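Putative rubredoxin reductase (Rhodopseudomonas palustris, PDB 3FG2) probably transfers electrons from NADH through its bound FAD to a ferredoxin that serves the cytochrome P450 CYP199A2. Local coordinates at residues 339-344 and 354-359; 350-355 and 366-371. One frame throughout, in Å; residues are numbered along the deposited sequence.

Interaction 1: 339-344 and 354-359; sequences DQVVIR and AFCYKA
Val342 and Phe355 form a hydrogen-bonded pair between antiparallel strands, whose axes come within 4.5 Å and run at 159° to each other. Phe355 N gives a bond of 2.7 Å to Val342 O, and Val342 N returns one to Phe355 O. Next along, Tyr357 N binds Gln340 O. At the open end of this beta hairpin the pairing is uneven. Asp339 and Gln340 both face Tyr357, a classic beta bulge. Asp339 N bonds Tyr357 O at 2.9 Å, whereas the bond from Gln340 N to the same oxygen is weak. The Asp339 carboxylate reaches across the strand end, with CG between its own backbone N and carbonyl carbon (chi1 58°). Its OD2 takes the amide of Ala359 on the syn lone pair, N to OD2 2.9 Å. On one face of the sheet, Val341 CG1 touches Ala354 CB at 3.8 Å. On the other face, Arg344 lays CB and CD against CE1 of Phe355, each at 3.8 Å, with the guanidinium and ring planes 42° apart. Val342 CG2 lies 4.2 Å from Tyr357 CE1. The Tyr357 hydroxyl bonds Val387 O, and helix 389-393 packs on Val342 and Phe355.

Interaction 2: 350-355 and 366-371; sequences RSFSAF and ESVNRA
The hairpin of strands 351-358 and 361-368, part of the antiparallel sheet in the C-terminal reductase region, brings Phe352 opposite Val368 and Ala354 opposite Glu366. Both are hydrogen-bonded pairs. Val368 N meets Phe352 O at 2.8 Å, and Ala354 N meets Glu366 O at the same length. With Phe352 CG between the backbone N and carbonyl carbon (chi1 71°), the ring lies by Val368, whose CB is over one face and whose CG2 is 3.9 Å from Phe352 CZ. Between these pairs, on the other face of the sheet, Ser353 OG and Ser367 OG stand 2.9 Å apart. Past the strand end, side chains take over the bonding. Asn369 ND2 donates to Arg350 O at 3.0 Å, and Asn369 OD1 accepts from Lys328 N on neighbouring strand 327-333. Ser351 OG donates to Asn369 O at 2.9 Å from above the carbonyl plane. Arg370 crosses back over strand 351-355, its CD 3.4 Å from Ser353 OG. Its buried NE has no polar partner, but NH1 forms a salt bridge to Asp373, which also bonds Ser353 OG. Helix 371-380 therefore adjoins the serine face, while helix 184-196 covers Phe352 and Val368, with Tyr189 edge-to-face to the Phe352 ring.

Interactions 1 and 2 lie on opposite edges of strand 351-358, which runs between strands 340-344 and 361-368. They share Ala354 and Phe355, and their centres are 12 Å apart. Cys356 of interaction 1 packs on Glu366 of interaction 2, with SG 3.2 Å from OE1. A probable hydrogen bond of 2.7 Å from Ser353 N to Arg344 O continues the pairing of interaction 1 into the residues of interaction 2. Two arginines also meet, with Arg344 NH1 3.9 Å from Arg370 NH1; Asp373, in salt bridge with Arg370, may ease that repulsion. Neither contact forms the FAD site. In interaction 2 the Asn369 side chain is about 14 Å from the flavin cofactor.

Interaction 1: 339-344 and 354-359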
ATOM      1  N   ASP A 339     -12.941 -14.626 -14.428  1.00 21.10           N
ATOM      2  CA  ASP A 339     -13.544 -15.910 -14.779  1.00 22.09           C
ATOM      3  C   ASP A 339     -12.747 -16.635 -15.867  1.00 22.09           C
ATOM      4  O   ASP A 339     -13.118 -17.724 -16.307  1.00 22.94           O
ATOM      5  CB  ASP A 339     -15.011 -15.740 -15.215  1.00 22.68           C
ATOM      6  CG  ASP A 339     -15.178 -14.802 -16.393  1.00 25.80           C
ATOM      7  OD1 ASP A 339     -14.224 -14.652 -17.191  1.00 27.56           O
ATOM      8  OD2 ASP A 339     -16.279 -14.227 -16.535  1.00 24.76           O
ATOM      9  N   GLN A 340     -11.642 -16.033 -16.289  1.00 21.56           N
ATOM     10  CA  GLN A 340     -10.790 -16.639 -17.302  1.00 22.15           C
ATOM     11  C   GLN A 340      -9.398 -16.026 -17.255  1.00 22.75           C
ATOM     12  O   GLN A 340      -9.250 -14.802 -17.283  1.00 21.11           O
ATOM     13  CB  GLN A 340     -11.396 -16.445 -18.690  1.00 25.14           C
ATOM     14  CG  GLN A 340     -10.482 -16.843 -19.839  1.00 26.75           C
ATOM     15  CD  GLN A 340     -11.161 -16.708 -21.192  1.00 30.41           C
ATOM     16  OE1 GLN A 340     -11.882 -15.732 -21.451  1.00 32.77           O
ATOM     17  NE2 GLN A 340     -10.926 -17.678 -22.070  1.00 27.75           N
ATOM     18  N   VAL A 341      -8.380 -16.883 -17.178  1.00 22.72           N
ATOM     19  CA  VAL A 341      -6.995 -16.422 -17.132  1.00 22.25           C
ATOM     20  C   VAL A 341      -6.149 -17.088 -18.208  1.00 22.83           C
ATOM     21  O   VAL A 341      -6.139 -18.306 -18.338  1.00 23.82           O
ATOM     22  CB  VAL A 341      -6.354 -16.701 -15.751  1.00 22.45           C
ATOM     23  CG1 VAL A 341      -4.888 -16.238 -15.738  1.00 20.81           C
ATOM     24  CG2 VAL A 341      -7.140 -15.987 -14.670  1.00 20.10           C
ATOM     25  N   VAL A 342      -5.439 -16.271 -18.978  1.00 23.32           N
ATOM     26  CA  VAL A 342      -4.577 -16.762 -20.049  1.00 22.72           C
ATOM     27  C   VAL A 342      -3.126 -16.432 -19.722  1.00 22.29           C
ATOM     28  O   VAL A 342      -2.818 -15.326 -19.286  1.00 20.50           O
ATOM     29  CB  VAL A 342      -4.922 -16.095 -21.402  1.00 23.02           C
ATOM     30  CG1 VAL A 342      -3.905 -16.497 -22.449  1.00 23.72           C
ATOM     31  CG2 VAL A 342      -6.325 -16.489 -21.843  1.00 24.00           C
ATOM     32  N   ILE A 343      -2.238 -17.393 -19.935  1.00 22.76           N
ATOM     33  CA  ILE A 343      -0.824 -17.174 -19.670  1.00 22.97           C
ATOM     34  C   ILE A 343      -0.097 -16.760 -20.943  1.00 23.99           C
ATOM     35  O   ILE A 343      -0.236 -17.406 -21.981  1.00 25.90           O
ATOM     36  CB  ILE A 343      -0.130 -18.457 -19.137  1.00 22.35           C
ATOM     37  CG1 ILE A 343      -0.660 -18.814 -17.745  1.00 20.75           C
ATOM     38  CG2 ILE A 343       1.388 -18.259 -19.114  1.00 22.20           C
ATOM     39  CD1 ILE A 343      -0.380 -17.770 -16.698  1.00 21.44           C
ATOM     40  N   ARG A 344       0.667 -15.676 -20.871  1.00 24.79           N
ATOM     41  CA  ARG A 344       1.451 -15.239 -22.018  1.00 24.78           C
ATOM     42  C   ARG A 344       2.890 -15.353 -21.560  1.00 26.06           C
ATOM     43  O   ARG A 344       3.241 -14.858 -20.484  1.00 25.26           O
ATOM     44  CB  ARG A 344       1.157 -13.789 -22.407  1.00 24.27           C
ATOM     45  CG  ARG A 344       2.007 -13.297 -23.586  1.00 22.76           C
ATOM     46  CD  ARG A 344       1.626 -11.884 -24.002  1.00 25.56           C
ATOM     47  NE  ARG A 344       1.210 -11.826 -25.403  1.00 30.72           N
ATOM     48  CZ  ARG A 344       2.028 -11.580 -26.416  1.00 29.88           C
ATOM     49  NH1 ARG A 344       3.311 -11.359 -26.182  1.00 35.66           N
ATOM     50  NH2 ARG A 344       1.569 -11.573 -27.659  1.00 29.95           N
ATOM     51  N   ALA A 354      -0.250 -13.024 -16.659  1.00 20.90           N
ATOM     52  CA  ALA A 354      -1.542 -13.665 -16.551  1.00 19.94           C
ATOM     53  C   ALA A 354      -2.553 -12.625 -17.020  1.00 21.29           C
ATOM     54  O   ALA A 354      -2.767 -11.604 -16.353  1.00 20.57           O
ATOM     55  CB  ALA A 354      -1.818 -14.064 -15.112  1.00 19.20           C
ATOM     56  N   PHE A 355      -3.146 -12.860 -18.189  1.00 20.57           N
ATOM     57  CA  PHE A 355      -4.145 -11.941 -18.709  1.00 20.54           C
ATOM     58  C   PHE A 355      -5.467 -12.376 -18.106  1.00 20.48           C
ATOM     59  O   PHE A 355      -5.978 -13.456 -18.395  1.00 21.23           O
ATOM     60  CB  PHE A 355      -4.187 -11.993 -20.243  1.00 21.55           C
ATOM     61  CG  PHE A 355      -3.084 -11.219 -20.902  1.00 20.84           C
ATOM     62  CD1 PHE A 355      -1.752 -11.468 -20.581  1.00 20.45           C
ATOM     63  CD2 PHE A 355      -3.373 -10.240 -21.846  1.00 23.03           C
ATOM     64  CE1 PHE A 355      -0.726 -10.754 -21.187  1.00 20.12           C
ATOM     65  CE2 PHE A 355      -2.353  -9.515 -22.461  1.00 21.70           C
ATOM     66  CZ  PHE A 355      -1.025  -9.775 -22.129  1.00 22.46           C
ATOM     67  N   CYS A 356      -6.017 -11.533 -17.247  1.00 21.83           N
ATOM     68  CA  CYS A 356      -7.260 -11.862 -16.578  1.00 19.59           C
ATOM     69  C   CYS A 356      -8.459 -11.254 -17.269  1.00 19.43           C
ATOM     70  O   CYS A 356      -8.477 -10.054 -17.575  1.00 17.37           O
ATOM     71  CB  CYS A 356      -7.195 -11.382 -15.135  1.00 20.13           C
ATOM     72  SG  CYS A 356      -5.662 -11.855 -14.338  1.00 22.73           S
ATOM     73  N   TYR A 357      -9.465 -12.093 -17.496  1.00 18.14           N
ATOM     74  CA  TYR A 357     -10.698 -11.674 -18.143  1.00 17.92           C
ATOM     75  C   TYR A 357     -11.936 -11.911 -17.292  1.00 18.34           C
ATOM     76  O   TYR A 357     -11.935 -12.724 -16.358  1.00 16.96           O
ATOM     77  CB  TYR A 357     -10.900 -12.430 -19.450  1.00 18.29           C
ATOM     78  CG  TYR A 357      -9.854 -12.179 -20.495  1.00 20.25           C
ATOM     79  CD1 TYR A 357      -8.569 -12.703 -20.365  1.00 20.18           C
ATOM     80  CD2 TYR A 357     -10.152 -11.428 -21.632  1.00 21.69           C
ATOM     81  CE1 TYR A 357      -7.606 -12.490 -21.340  1.00 21.74           C
ATOM     82  CE2 TYR A 357      -9.195 -11.206 -22.614  1.00 23.76           C
ATOM     83  CZ  TYR A 357      -7.925 -11.742 -22.463  1.00 22.98           C
ATOM     84  OH  TYR A 357      -6.983 -11.540 -23.444  1.00 26.25           O
ATOM     85  N   LYS A 358     -12.999 -11.195 -17.642  1.00 19.79           N
ATOM     86  CA  LYS A 358     -14.295 -11.330 -16.993  1.00 20.53           C
ATOM     87  C   LYS A 358     -15.324 -11.041 -18.080  1.00 19.77           C
ATOM     88  O   LYS A 358     -15.336  -9.956 -18.659  1.00 20.65           O
ATOM     89  CB  LYS A 358     -14.452 -10.338 -15.845  1.00 21.85           C
ATOM     90  CG  LYS A 358     -15.787 -10.485 -15.130  1.00 24.28           C
ATOM     91  CD  LYS A 358     -15.885  -9.602 -13.893  1.00 25.20           C
ATOM     92  CE  LYS A 358     -15.878  -8.135 -14.251  1.00 26.96           C
ATOM     93  NZ  LYS A 358     -16.044  -7.281 -13.040  1.00 31.63           N
ATOM     94  N   ALA A 359     -16.164 -12.025 -18.378  1.00 20.44           N
ATOM     95  CA  ALA A 359     -17.184 -11.873 -19.411  1.00 19.78           C
ATOM     96  C   ALA A 359     -16.575 -11.513 -20.766  1.00 19.43           C
ATOM     97  O   ALA A 359     -17.118 -10.682 -21.488  1.00 21.67           O
ATOM     98  CB  ALA A 359     -18.197 -10.810 -18.997  1.00 19.08           C
TER

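Interaction 2: 350-355 and 366-371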
ATOM      1  N   ARG A 350      10.460 -18.003 -16.143  1.00 29.43           N
ATOM      2  CA  ARG A 350      10.362 -16.936 -15.148  1.00 28.19           C
ATOM      3  C   ARG A 350      10.058 -15.564 -15.745  1.00 25.69           C
ATOM      4  O   ARG A 350      10.513 -14.540 -15.240  1.00 23.57           O
ATOM      5  CB  ARG A 350      11.645 -16.841 -14.328  1.00 29.44           C
ATOM      6  CG  ARG A 350      11.956 -18.063 -13.496  1.00 32.97           C
ATOM      7  CD  ARG A 350      13.040 -17.725 -12.496  1.00 37.32           C
ATOM      8  NE  ARG A 350      13.888 -18.873 -12.194  1.00 45.05           N
ATOM      9  CZ  ARG A 350      14.678 -19.477 -13.080  1.00 48.44           C
ATOM     10  NH1 ARG A 350      14.734 -19.047 -14.336  1.00 49.08           N
ATOM     11  NH2 ARG A 350      15.425 -20.510 -12.705  1.00 52.02           N
ATOM     12  N   SER A 351       9.304 -15.557 -16.835  1.00 24.36           N
ATOM     13  CA  SER A 351       8.896 -14.319 -17.475  1.00 23.29           C
ATOM     14  C   SER A 351       7.598 -14.629 -18.189  1.00 24.02           C
ATOM     15  O   SER A 351       7.585 -15.319 -19.211  1.00 24.40           O
ATOM     16  CB  SER A 351       9.928 -13.830 -18.483  1.00 21.89           C
ATOM     17  OG  SER A 351       9.475 -12.630 -19.084  1.00 21.86           O
ATOM     18  N   PHE A 352       6.500 -14.126 -17.639  1.00 22.68           N
ATOM     19  CA  PHE A 352       5.198 -14.384 -18.220  1.00 22.22           C
ATOM     20  C   PHE A 352       4.193 -13.426 -17.608  1.00 22.38           C
ATOM     21  O   PHE A 352       4.504 -12.695 -16.662  1.00 22.53           O
ATOM     22  CB  PHE A 352       4.777 -15.820 -17.905  1.00 19.86           C
ATOM     23  CG  PHE A 352       4.432 -16.036 -16.459  1.00 19.97           C
ATOM     24  CD1 PHE A 352       3.141 -15.802 -15.995  1.00 17.76           C
ATOM     25  CD2 PHE A 352       5.413 -16.404 -15.546  1.00 19.85           C
ATOM     26  CE1 PHE A 352       2.834 -15.928 -14.649  1.00 18.15           C
ATOM     27  CE2 PHE A 352       5.119 -16.534 -14.190  1.00 18.53           C
ATOM     28  CZ  PHE A 352       3.828 -16.295 -13.740  1.00 20.93           C
ATOM     29  N   SER A 353       2.981 -13.454 -18.141  1.00 21.34           N
ATOM     30  CA  SER A 353       1.914 -12.605 -17.644  1.00 22.44           C
ATOM     31  C   SER A 353       0.607 -13.390 -17.598  1.00 22.52           C
ATOM     32  O   SER A 353       0.387 -14.321 -18.382  1.00 22.37           O
ATOM     33  CB  SER A 353       1.742 -11.372 -18.543  1.00 21.58           C
ATOM     34  OG  SER A 353       2.903 -10.557 -18.539  1.00 22.18           O
ATOM     35  N   ALA A 354      -0.250 -13.024 -16.659  1.00 20.90           N
ATOM     36  CA  ALA A 354      -1.542 -13.665 -16.551  1.00 19.94           C
ATOM     37  C   ALA A 354      -2.553 -12.625 -17.020  1.00 21.29           C
ATOM     38  O   ALA A 354      -2.767 -11.604 -16.353  1.00 20.57           O
ATOM     39  CB  ALA A 354      -1.818 -14.064 -15.112  1.00 19.20           C
ATOM     40  N   PHE A 355      -3.146 -12.860 -18.189  1.00 20.57           N
ATOM     41  CA  PHE A 355      -4.145 -11.941 -18.709  1.00 20.54           C
ATOM     42  C   PHE A 355      -5.467 -12.376 -18.106  1.00 20.48           C
ATOM     43  O   PHE A 355      -5.978 -13.456 -18.395  1.00 21.23           O
ATOM     44  CB  PHE A 355      -4.187 -11.993 -20.243  1.00 21.55           C
ATOM     45  CG  PHE A 355      -3.084 -11.219 -20.902  1.00 20.84           C
ATOM     46  CD1 PHE A 355      -1.752 -11.468 -20.581  1.00 20.45           C
ATOM     47  CD2 PHE A 355      -3.373 -10.240 -21.846  1.00 23.03           C
ATOM     48  CE1 PHE A 355      -0.726 -10.754 -21.187  1.00 20.12           C
ATOM     49  CE2 PHE A 355      -2.353  -9.515 -22.461  1.00 21.70           C
ATOM     50  CZ  PHE A 355      -1.025  -9.775 -22.129  1.00 22.46           C
ATOM     51  N   GLU A 366      -1.303  -9.272 -14.846  1.00 19.09           N
ATOM     52  CA  GLU A 366      -0.356  -9.503 -13.763  1.00 19.53           C
ATOM     53  C   GLU A 366       0.899 -10.040 -14.444  1.00 18.75           C
ATOM     54  O   GLU A 366       0.917 -11.177 -14.913  1.00 19.02           O
ATOM     55  CB  GLU A 366      -0.923 -10.542 -12.799  1.00 19.74           C
ATOM     56  CG  GLU A 366      -2.332 -10.231 -12.303  1.00 19.21           C
ATOM     57  CD  GLU A 366      -3.002 -11.458 -11.702  1.00 20.63           C
ATOM     58  OE1 GLU A 366      -3.119 -12.481 -12.418  1.00 18.57           O
ATOM     59  OE2 GLU A 366      -3.409 -11.404 -10.519  1.00 18.93           O
ATOM     60  N   SER A 367       1.938  -9.216 -14.499  1.00 17.16           N
ATOM     61  CA  SER A 367       3.180  -9.583 -15.168  1.00 16.78           C
ATOM     62  C   SER A 367       4.365  -9.859 -14.257  1.00 16.24           C
ATOM     63  O   SER A 367       4.706  -9.037 -13.419  1.00 17.26           O
ATOM     64  CB  SER A 367       3.573  -8.477 -16.149  1.00 15.65           C
ATOM     65  OG  SER A 367       2.494  -8.144 -17.004  1.00 18.55           O
ATOM     66  N   VAL A 368       4.996 -11.015 -14.436  1.00 17.17           N
ATOM     67  CA  VAL A 368       6.168 -11.379 -13.649  1.00 18.30           C
ATOM     68  C   VAL A 368       7.398 -11.207 -14.532  1.00 18.47           C
ATOM     69  O   VAL A 368       7.535 -11.887 -15.549  1.00 18.84           O
ATOM     70  CB  VAL A 368       6.108 -12.844 -13.170  1.00 18.69           C
ATOM     71  CG1 VAL A 368       7.457 -13.259 -12.597  1.00 19.63           C
ATOM     72  CG2 VAL A 368       5.032 -13.000 -12.122  1.00 17.88           C
ATOM     73  N   ASN A 369       8.286 -10.300 -14.137  1.00 19.29           N
ATOM     74  CA  ASN A 369       9.503 -10.015 -14.899  1.00 20.08           C
ATOM     75  C   ASN A 369       9.199  -9.874 -16.394  1.00 20.07           C
ATOM     76  O   ASN A 369       9.877 -10.468 -17.235  1.00 22.87           O
ATOM     77  CB  ASN A 369      10.536 -11.128 -14.701  1.00 16.88           C
ATOM     78  CG  ASN A 369      10.810 -11.424 -13.240  1.00 18.56           C
ATOM     79  OD1 ASN A 369      11.073 -10.516 -12.435  1.00 16.30           O
ATOM     80  ND2 ASN A 369      10.768 -12.710 -12.889  1.00 12.59           N
ATOM     81  N   ARG A 370       8.181  -9.088 -16.720  1.00 18.76           N
ATOM     82  CA  ARG A 370       7.784  -8.897 -18.110  1.00 19.19           C
ATOM     83  C   ARG A 370       7.200  -7.498 -18.276  1.00 18.43           C
ATOM     84  O   ARG A 370       5.995  -7.339 -18.467  1.00 19.56           O
ATOM     85  CB  ARG A 370       6.739  -9.946 -18.488  1.00 18.28           C
ATOM     86  CG  ARG A 370       6.764 -10.387 -19.937  1.00 22.85           C
ATOM     87  CD  ARG A 370       5.762 -11.505 -20.152  1.00 23.85           C
ATOM     88  NE  ARG A 370       6.215 -12.453 -21.163  1.00 31.45           N
ATOM     89  CZ  ARG A 370       6.063 -12.292 -22.472  1.00 32.76           C
ATOM     90  NH1 ARG A 370       5.460 -11.211 -22.954  1.00 38.11           N
ATOM     91  NH2 ARG A 370       6.516 -13.219 -23.300  1.00 32.65           N
ATOM     92  N   ALA A 371       8.066  -6.495 -18.199  1.00 16.66           N
ATOM     93  CA  ALA A 371       7.658  -5.096 -18.306  1.00 17.70           C
ATOM     94  C   ALA A 371       6.866  -4.722 -19.558  1.00 16.73           C
ATOM     95  O   ALA A 371       6.020  -3.829 -19.514  1.00 18.10           O
ATOM     96  CB  ALA A 371       8.885  -4.195 -18.187  1.00 17.64           C
TER